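Local structure of uncharacterized protein SCO6318 (Streptomyces coelicolor A3, 2QZ7) at residues I47-A52 / V61-F66; G73-S78 / M93-D98. The protein is of unknown function but binds sodium ions and, as a TerD-domain homologue of telluride resistance proteins, may have a related role. All coordinates share one frame; numbering follows the deposited sequence.

Contact 1 of 2, residues I47-A52 / V61-F66; sequences IATTYA and VYVVQF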
loop_
_atom_site.group_PDB
_atom_site.type_symbol
_atom_site.label_atom_id
_atom_site.label_comp_id
_atom_site.label_asym_id
_atom_site.label_seq_id
_atom_site.Cartn_x
_atom_site.Cartn_y
_atom_site.Cartn_z
ATOM N N ILE A 47 1.366 3.092 -0.981
ATOM C CA ILE A 47 2.576 2.852 -1.777
ATOM C C ILE A 47 2.521 1.428 -2.270
ATOM O O ILE A 47 2.204 0.542 -1.495
ATOM C CB ILE A 47 3.864 3.017 -0.892
ATOM C CG1 ILE A 47 3.941 4.447 -0.282
ATOM C CG2 ILE A 47 5.099 2.705 -1.725
ATOM C CD1 ILE A 47 5.156 4.629 0.708
ATOM N N ALA A 48 2.854 1.188 -3.543
ATOM C CA ALA A 48 3.006 -0.188 -4.048
ATOM C C ALA A 48 4.342 -0.362 -4.775
ATOM O O ALA A 48 4.922 0.613 -5.265
ATOM C CB ALA A 48 1.849 -0.558 -5.009
ATOM N N THR A 49 4.817 -1.606 -4.804
ATOM C CA THR A 49 6.015 -2.011 -5.558
ATOM C C THR A 49 5.731 -3.246 -6.314
ATOM O O THR A 49 4.921 -4.048 -5.889
ATOM C CB THR A 49 7.195 -2.270 -4.633
ATOM O OG1 THR A 49 6.691 -2.870 -3.439
ATOM C CG2 THR A 49 7.878 -0.897 -4.232
ATOM N N THR A 50 6.422 -3.394 -7.440
ATOM C CA THR A 50 6.307 -4.547 -8.317
ATOM C C THR A 50 7.667 -5.267 -8.283
ATOM O O THR A 50 8.720 -4.628 -7.977
ATOM C CB THR A 50 5.994 -4.085 -9.770
ATOM O OG1 THR A 50 7.001 -3.152 -10.188
ATOM C CG2 THR A 50 4.646 -3.372 -9.809
ATOM N N TYR A 51 7.611 -6.580 -8.533
ATOM C CA TYR A 51 8.760 -7.508 -8.450
ATOM C C TYR A 51 8.784 -8.420 -9.676
ATOM O O TYR A 51 7.733 -8.916 -10.109
ATOM C CB TYR A 51 8.743 -8.330 -7.135
ATOM C CG TYR A 51 8.772 -7.382 -5.956
ATOM C CD1 TYR A 51 10.000 -6.948 -5.412
ATOM C CD2 TYR A 51 7.590 -6.841 -5.438
ATOM C CE1 TYR A 51 10.029 -6.027 -4.363
ATOM C CE2 TYR A 51 7.616 -5.900 -4.405
ATOM C CZ TYR A 51 8.850 -5.500 -3.871
ATOM O OH TYR A 51 8.904 -4.565 -2.838
ATOM N N ALA A 52 9.989 -8.588 -10.231
ATOM C CA ALA A 52 10.279 -9.437 -11.392
ATOM C C ALA A 52 10.004 -10.895 -11.081
ATOM O O ALA A 52 10.257 -11.349 -9.958
ATOM C CB ALA A 52 11.745 -9.282 -11.819
ATOM N N VAL A 61 10.900 -3.415 -9.007
ATOM C CA VAL A 61 11.086 -3.035 -10.417
ATOM C C VAL A 61 10.687 -1.553 -10.482
ATOM O O VAL A 61 11.362 -0.732 -11.111
ATOM C CB VAL A 61 10.218 -3.884 -11.380
ATOM C CG1 VAL A 61 10.315 -3.352 -12.813
ATOM C CG2 VAL A 61 10.662 -5.420 -11.317
ATOM N N TYR A 62 9.607 -1.190 -9.792
ATOM C CA TYR A 62 9.334 0.238 -9.623
ATOM C C TYR A 62 8.447 0.472 -8.419
ATOM O O TYR A 62 7.848 -0.467 -7.907
ATOM C CB TYR A 62 8.700 0.837 -10.919
ATOM C CG TYR A 62 7.445 0.168 -11.404
ATOM C CD1 TYR A 62 6.209 0.438 -10.791
ATOM C CD2 TYR A 62 7.474 -0.728 -12.502
ATOM C CE1 TYR A 62 5.034 -0.161 -11.228
ATOM C CE2 TYR A 62 6.309 -1.345 -12.945
ATOM C CZ TYR A 62 5.096 -1.058 -12.318
ATOM O OH TYR A 62 3.941 -1.658 -12.757
ATOM N N VAL A 63 8.350 1.741 -7.999
ATOM C CA VAL A 63 7.569 2.149 -6.848
ATOM C C VAL A 63 6.428 3.013 -7.363
ATOM O O VAL A 63 6.615 3.809 -8.313
ATOM C CB VAL A 63 8.465 2.978 -5.809
ATOM C CG1 VAL A 63 7.602 3.588 -4.622
ATOM C CG2 VAL A 63 9.658 2.104 -5.308
ATOM N N VAL A 64 5.226 2.835 -6.790
ATOM C CA VAL A 64 4.075 3.610 -7.210
ATOM C C VAL A 64 3.540 4.333 -5.962
ATOM O O VAL A 64 3.363 3.714 -4.908
ATOM C CB VAL A 64 2.909 2.758 -7.869
ATOM C CG1 VAL A 64 1.755 3.679 -8.365
ATOM C CG2 VAL A 64 3.405 1.891 -9.061
ATOM N N GLN A 65 3.320 5.631 -6.083
ATOM C CA GLN A 65 2.741 6.444 -4.986
ATOM C C GLN A 65 2.277 7.776 -5.586
ATOM O O GLN A 65 2.349 7.930 -6.796
ATOM C CB GLN A 65 3.726 6.662 -3.814
ATOM C CG GLN A 65 5.007 7.383 -4.185
ATOM C CD GLN A 65 6.043 7.386 -3.074
ATOM O OE1 GLN A 65 6.084 6.498 -2.265
ATOM N NE2 GLN A 65 6.915 8.387 -3.077
ATOM N N PHE A 66 1.767 8.704 -4.764
ATOM C CA PHE A 66 1.149 9.933 -5.291
ATOM C C PHE A 66 2.067 10.713 -6.227
ATOM O O PHE A 66 1.590 11.232 -7.210
ATOM C CB PHE A 66 0.574 10.829 -4.167
ATOM C CG PHE A 66 1.611 11.633 -3.440
ATOM C CD1 PHE A 66 1.686 13.014 -3.645
ATOM C CD2 PHE A 66 2.508 11.024 -2.552
ATOM C CE1 PHE A 66 2.647 13.794 -2.967
ATOM C CE2 PHE A 66 3.465 11.799 -1.874
ATOM C CZ PHE A 66 3.543 13.171 -2.090
#
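Thr50 and Tyr62 cross obliquely on one side of a two-stranded antiparallel ladder, and the threonine hydroxyl lies over the centre of the phenol ring. With chi1 at 55°, Thr50 OG1 sits in the crowded position between backbone N and carbonyl carbon; from there it also accepts a bent bond from Tyr62 N, 3.3 Å long. The methyl, anti to the carbonyl carbon, reaches the far end of the ring, Thr50 CG2 to Tyr62 CZ 3.4 Å, while CB–H makes a CH-pi contact with the same face. Tyr62 CG likewise lies in the crowded position between N and the carbonyl carbon (chi1 56°), which swings the ring across to Thr50; its hydroxyl is held by Asp72. The two strands form the hairpin 44-52/62-64 at the edge of one sheet of the TerD beta sandwich, strand 104-113 flanking 44-52 on its other side. Ala48 and Val64 form a hydrogen-bonded pair: Ala48 N to Val64 O is 2.9 Å, Val64 N to Ala48 O 2.7 Å, both in the carbonyl planes. Small Ala48 lets Met93 and Phe95 of the facing sheet come close. The other face carries Ile47, Thr49 and Val63, beta-branched residues suited to strands. Thr49 CG2 lies alongside Val63 CG2 at 3.7 Å, and Val63 CG1 meets Ile47 CG2 at 3.9 Å. Thr49 OG1, away from Val63 on the same face, bonds Tyr51 OH at 2.9 Å. Toward the loop, Val61 N bonds Thr50 O at 2.7 Å from above the carbonyl plane.

Contact 2 of 2, residues G73-S78 / M93-D98; sequences GTINMS and MTFELD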
loop_
_atom_site.group_PDB
_atom_site.type_symbol
_atom_site.label_atom_id
_atom_site.label_comp_id
_atom_site.label_asym_id
_atom_site.label_seq_id
_atom_site.Cartn_x
_atom_site.Cartn_y
_atom_site.Cartn_z
ATOM N N GLY A 73 1.711 2.368 -17.016
ATOM C CA GLY A 73 0.327 2.871 -17.024
ATOM C C GLY A 73 -0.732 1.931 -16.459
ATOM O O GLY A 73 -1.919 2.147 -16.635
ATOM N N THR A 74 -0.321 0.879 -15.769
ATOM C CA THR A 74 -1.271 -0.149 -15.342
ATOM C C THR A 74 -1.852 0.106 -13.976
ATOM O O THR A 74 -2.775 -0.609 -13.567
ATOM C CB THR A 74 -0.604 -1.517 -15.291
ATOM O OG1 THR A 74 0.463 -1.446 -14.335
ATOM C CG2 THR A 74 -0.078 -1.880 -16.664
ATOM N N ILE A 75 -1.274 1.091 -13.267
ATOM C CA ILE A 75 -1.714 1.508 -11.937
ATOM C C ILE A 75 -2.015 3.031 -11.911
ATOM O O ILE A 75 -1.245 3.831 -12.462
ATOM C CB ILE A 75 -0.671 1.113 -10.874
ATOM C CG1 ILE A 75 -0.391 -0.394 -10.993
ATOM C CG2 ILE A 75 -1.173 1.460 -9.456
ATOM C CD1 ILE A 75 0.904 -0.903 -10.344
ATOM N N ASN A 76 -3.149 3.423 -11.340
ATOM C CA ASN A 76 -3.592 4.816 -11.363
ATOM C C ASN A 76 -4.004 5.166 -9.957
ATOM O O ASN A 76 -4.358 4.286 -9.172
ATOM C CB ASN A 76 -4.800 5.013 -12.356
ATOM C CG ASN A 76 -5.337 6.523 -12.429
ATOM O OD1 ASN A 76 -6.550 6.771 -12.244
ATOM N ND2 ASN A 76 -4.437 7.506 -12.725
HETATM N N MSE A 77 -3.941 6.458 -9.641
HETATM C CA MSE A 77 -4.513 7.020 -8.422
HETATM C C MSE A 77 -5.460 8.134 -8.841
HETATM O O MSE A 77 -5.004 9.190 -9.295
HETATM C CB MSE A 77 -3.420 7.571 -7.519
HETATM C CG MSE A 77 -2.403 6.469 -7.070
HETATM SE SE MSE A 77 -1.202 7.173 -5.749
HETATM C CE MSE A 77 -2.392 6.973 -4.180
ATOM N N SER A 78 -6.767 7.941 -8.669
ATOM C CA SER A 78 -7.692 9.049 -8.961
ATOM C C SER A 78 -7.763 10.092 -7.840
ATOM O O SER A 78 -8.296 11.190 -8.033
ATOM C CB SER A 78 -9.092 8.507 -9.252
ATOM O OG SER A 78 -9.644 7.994 -8.047
HETATM N N MSE A 93 -5.760 3.734 -4.946
HETATM C CA MSE A 93 -4.883 3.236 -5.979
HETATM C C MSE A 93 -5.579 2.049 -6.636
HETATM O O MSE A 93 -5.966 1.077 -5.953
HETATM C CB MSE A 93 -3.543 2.763 -5.346
HETATM C CG MSE A 93 -2.484 2.365 -6.420
HETATM SE SE MSE A 93 -0.789 1.861 -5.691
HETATM C CE MSE A 93 -0.240 3.614 -5.130
ATOM N N THR A 94 -5.739 2.123 -7.956
ATOM C CA THR A 94 -6.318 1.004 -8.735
ATOM C C THR A 94 -5.264 0.235 -9.565
ATOM O O THR A 94 -4.494 0.844 -10.292
ATOM C CB THR A 94 -7.430 1.555 -9.630
ATOM O OG1 THR A 94 -8.432 2.171 -8.809
ATOM C CG2 THR A 94 -8.079 0.467 -10.536
ATOM N N PHE A 95 -5.289 -1.099 -9.518
ATOM C CA PHE A 95 -4.363 -1.929 -10.280
ATOM C C PHE A 95 -5.090 -2.718 -11.329
ATOM O O PHE A 95 -6.059 -3.416 -11.013
ATOM C CB PHE A 95 -3.633 -2.979 -9.398
ATOM C CG PHE A 95 -2.983 -2.412 -8.162
ATOM C CD1 PHE A 95 -1.589 -2.466 -8.023
ATOM C CD2 PHE A 95 -3.740 -1.830 -7.142
ATOM C CE1 PHE A 95 -0.978 -1.963 -6.899
ATOM C CE2 PHE A 95 -3.114 -1.318 -5.988
ATOM C CZ PHE A 95 -1.731 -1.411 -5.886
ATOM N N GLU A 96 -4.598 -2.647 -12.560
ATOM C CA GLU A 96 -5.113 -3.476 -13.611
ATOM C C GLU A 96 -4.068 -4.553 -13.717
ATOM O O GLU A 96 -3.211 -4.504 -14.590
ATOM C CB GLU A 96 -5.263 -2.697 -14.928
ATOM C CG GLU A 96 -6.212 -1.481 -14.893
ATOM C CD GLU A 96 -7.672 -1.815 -14.528
ATOM O OE1 GLU A 96 -8.192 -2.902 -14.903
ATOM O OE2 GLU A 96 -8.317 -0.963 -13.862
ATOM N N LEU A 97 -4.133 -5.499 -12.782
ATOM C CA LEU A 97 -3.194 -6.633 -12.664
ATOM C C LEU A 97 -3.022 -7.425 -13.971
ATOM O O LEU A 97 -1.912 -7.777 -14.362
ATOM C CB LEU A 97 -3.646 -7.549 -11.515
ATOM C CG LEU A 97 -3.657 -6.874 -10.113
ATOM C CD1 LEU A 97 -4.179 -7.828 -9.057
ATOM C CD2 LEU A 97 -2.306 -6.397 -9.711
ATOM N N ASP A 98 -4.128 -7.652 -14.659
ATOM C CA ASP A 98 -4.131 -8.433 -15.892
ATOM C C ASP A 98 -3.331 -7.773 -17.014
ATOM O O ASP A 98 -2.959 -8.430 -17.959
ATOM C CB ASP A 98 -5.567 -8.748 -16.324
ATOM C CG ASP A 98 -6.398 -7.496 -16.666
ATOM O OD1 ASP A 98 -7.345 -7.665 -17.468
ATOM O OD2 ASP A 98 -6.168 -6.373 -16.127
#
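An edge strand and its neighbour meet here: 75-77 closes one side of the second five-stranded antiparallel sheet, and 91-95 lies between it and strand 26-31. Asn76 and Thr94 form a hydrogen-bonded pair. Thr94 N reaches Asn76 O at 2.8 Å, nearly along the C=O axis, and Asn76 N returns a bond to Thr94 O at 3.1 Å. Beyond the strand, Glu96 N to Thr74 O, 2.9 Å, continues the ladder. Ile75 and Phe95, a non-hydrogen-bonded pair, point together into the apolar side. Ile75 CG1 is anti to the carbonyl carbon (chi1 -54°), and this sends its extended branch along the phenyl, CD1 to Phe95 CD1 3.7 Å. The other branch, CG2, is anti to the backbone N and stands over one ring face near the rim. The same methyl presses on Met93 CG at 3.4 Å, tighter than usual van der Waals contact. Met93, a selenomethionine like Met77, has CG anti to N (chi1 -173°) and an extended chain bent only at its last torsion, chi3 -71°. That bend brings its CE to Met77 SE at 3.7 Å, where the two chains cross obliquely; unbranched and flexible, they can bend to meet each other between the sheets. Thr94 faces the opposite, more polar side, its hydroxyl bound to Glu92, while Glu96, bent at chi2, leads its carboxylate to a salt bridge with Arg25. Thr74 OG1 hydrogen-bonds Asp72 OD1. An apolar row of Ile75, Met93 and Phe95 behind a polar outer face is the alternation typical of an antiparallel sheet in a beta sandwich.

Overall arrangement
Contacts 1 and 2 follow one another along the chain, strand 62-64 leading into 75-77, yet they belong to different sheets; their centres are 11 Å apart. They face each other across the sandwich interior, where Ala48 CB meets Met93 SE at 3.6 Å and Val64 O lies 3.6 Å from Met93 CE. Past Gln65, Met77 SE packs 3.5 Å from Phe66 N. Asp72, between strands 62-64 and 75-77, joins the two by holding both Tyr62 OH and Thr74 OG1. Sodium sites lie nearby: the side chains of Gln65 and Met77 are about 8 Å and about 6 Å, respectively, from a bound sodium ion, not necessarily the same one; neither residue is among the ligands.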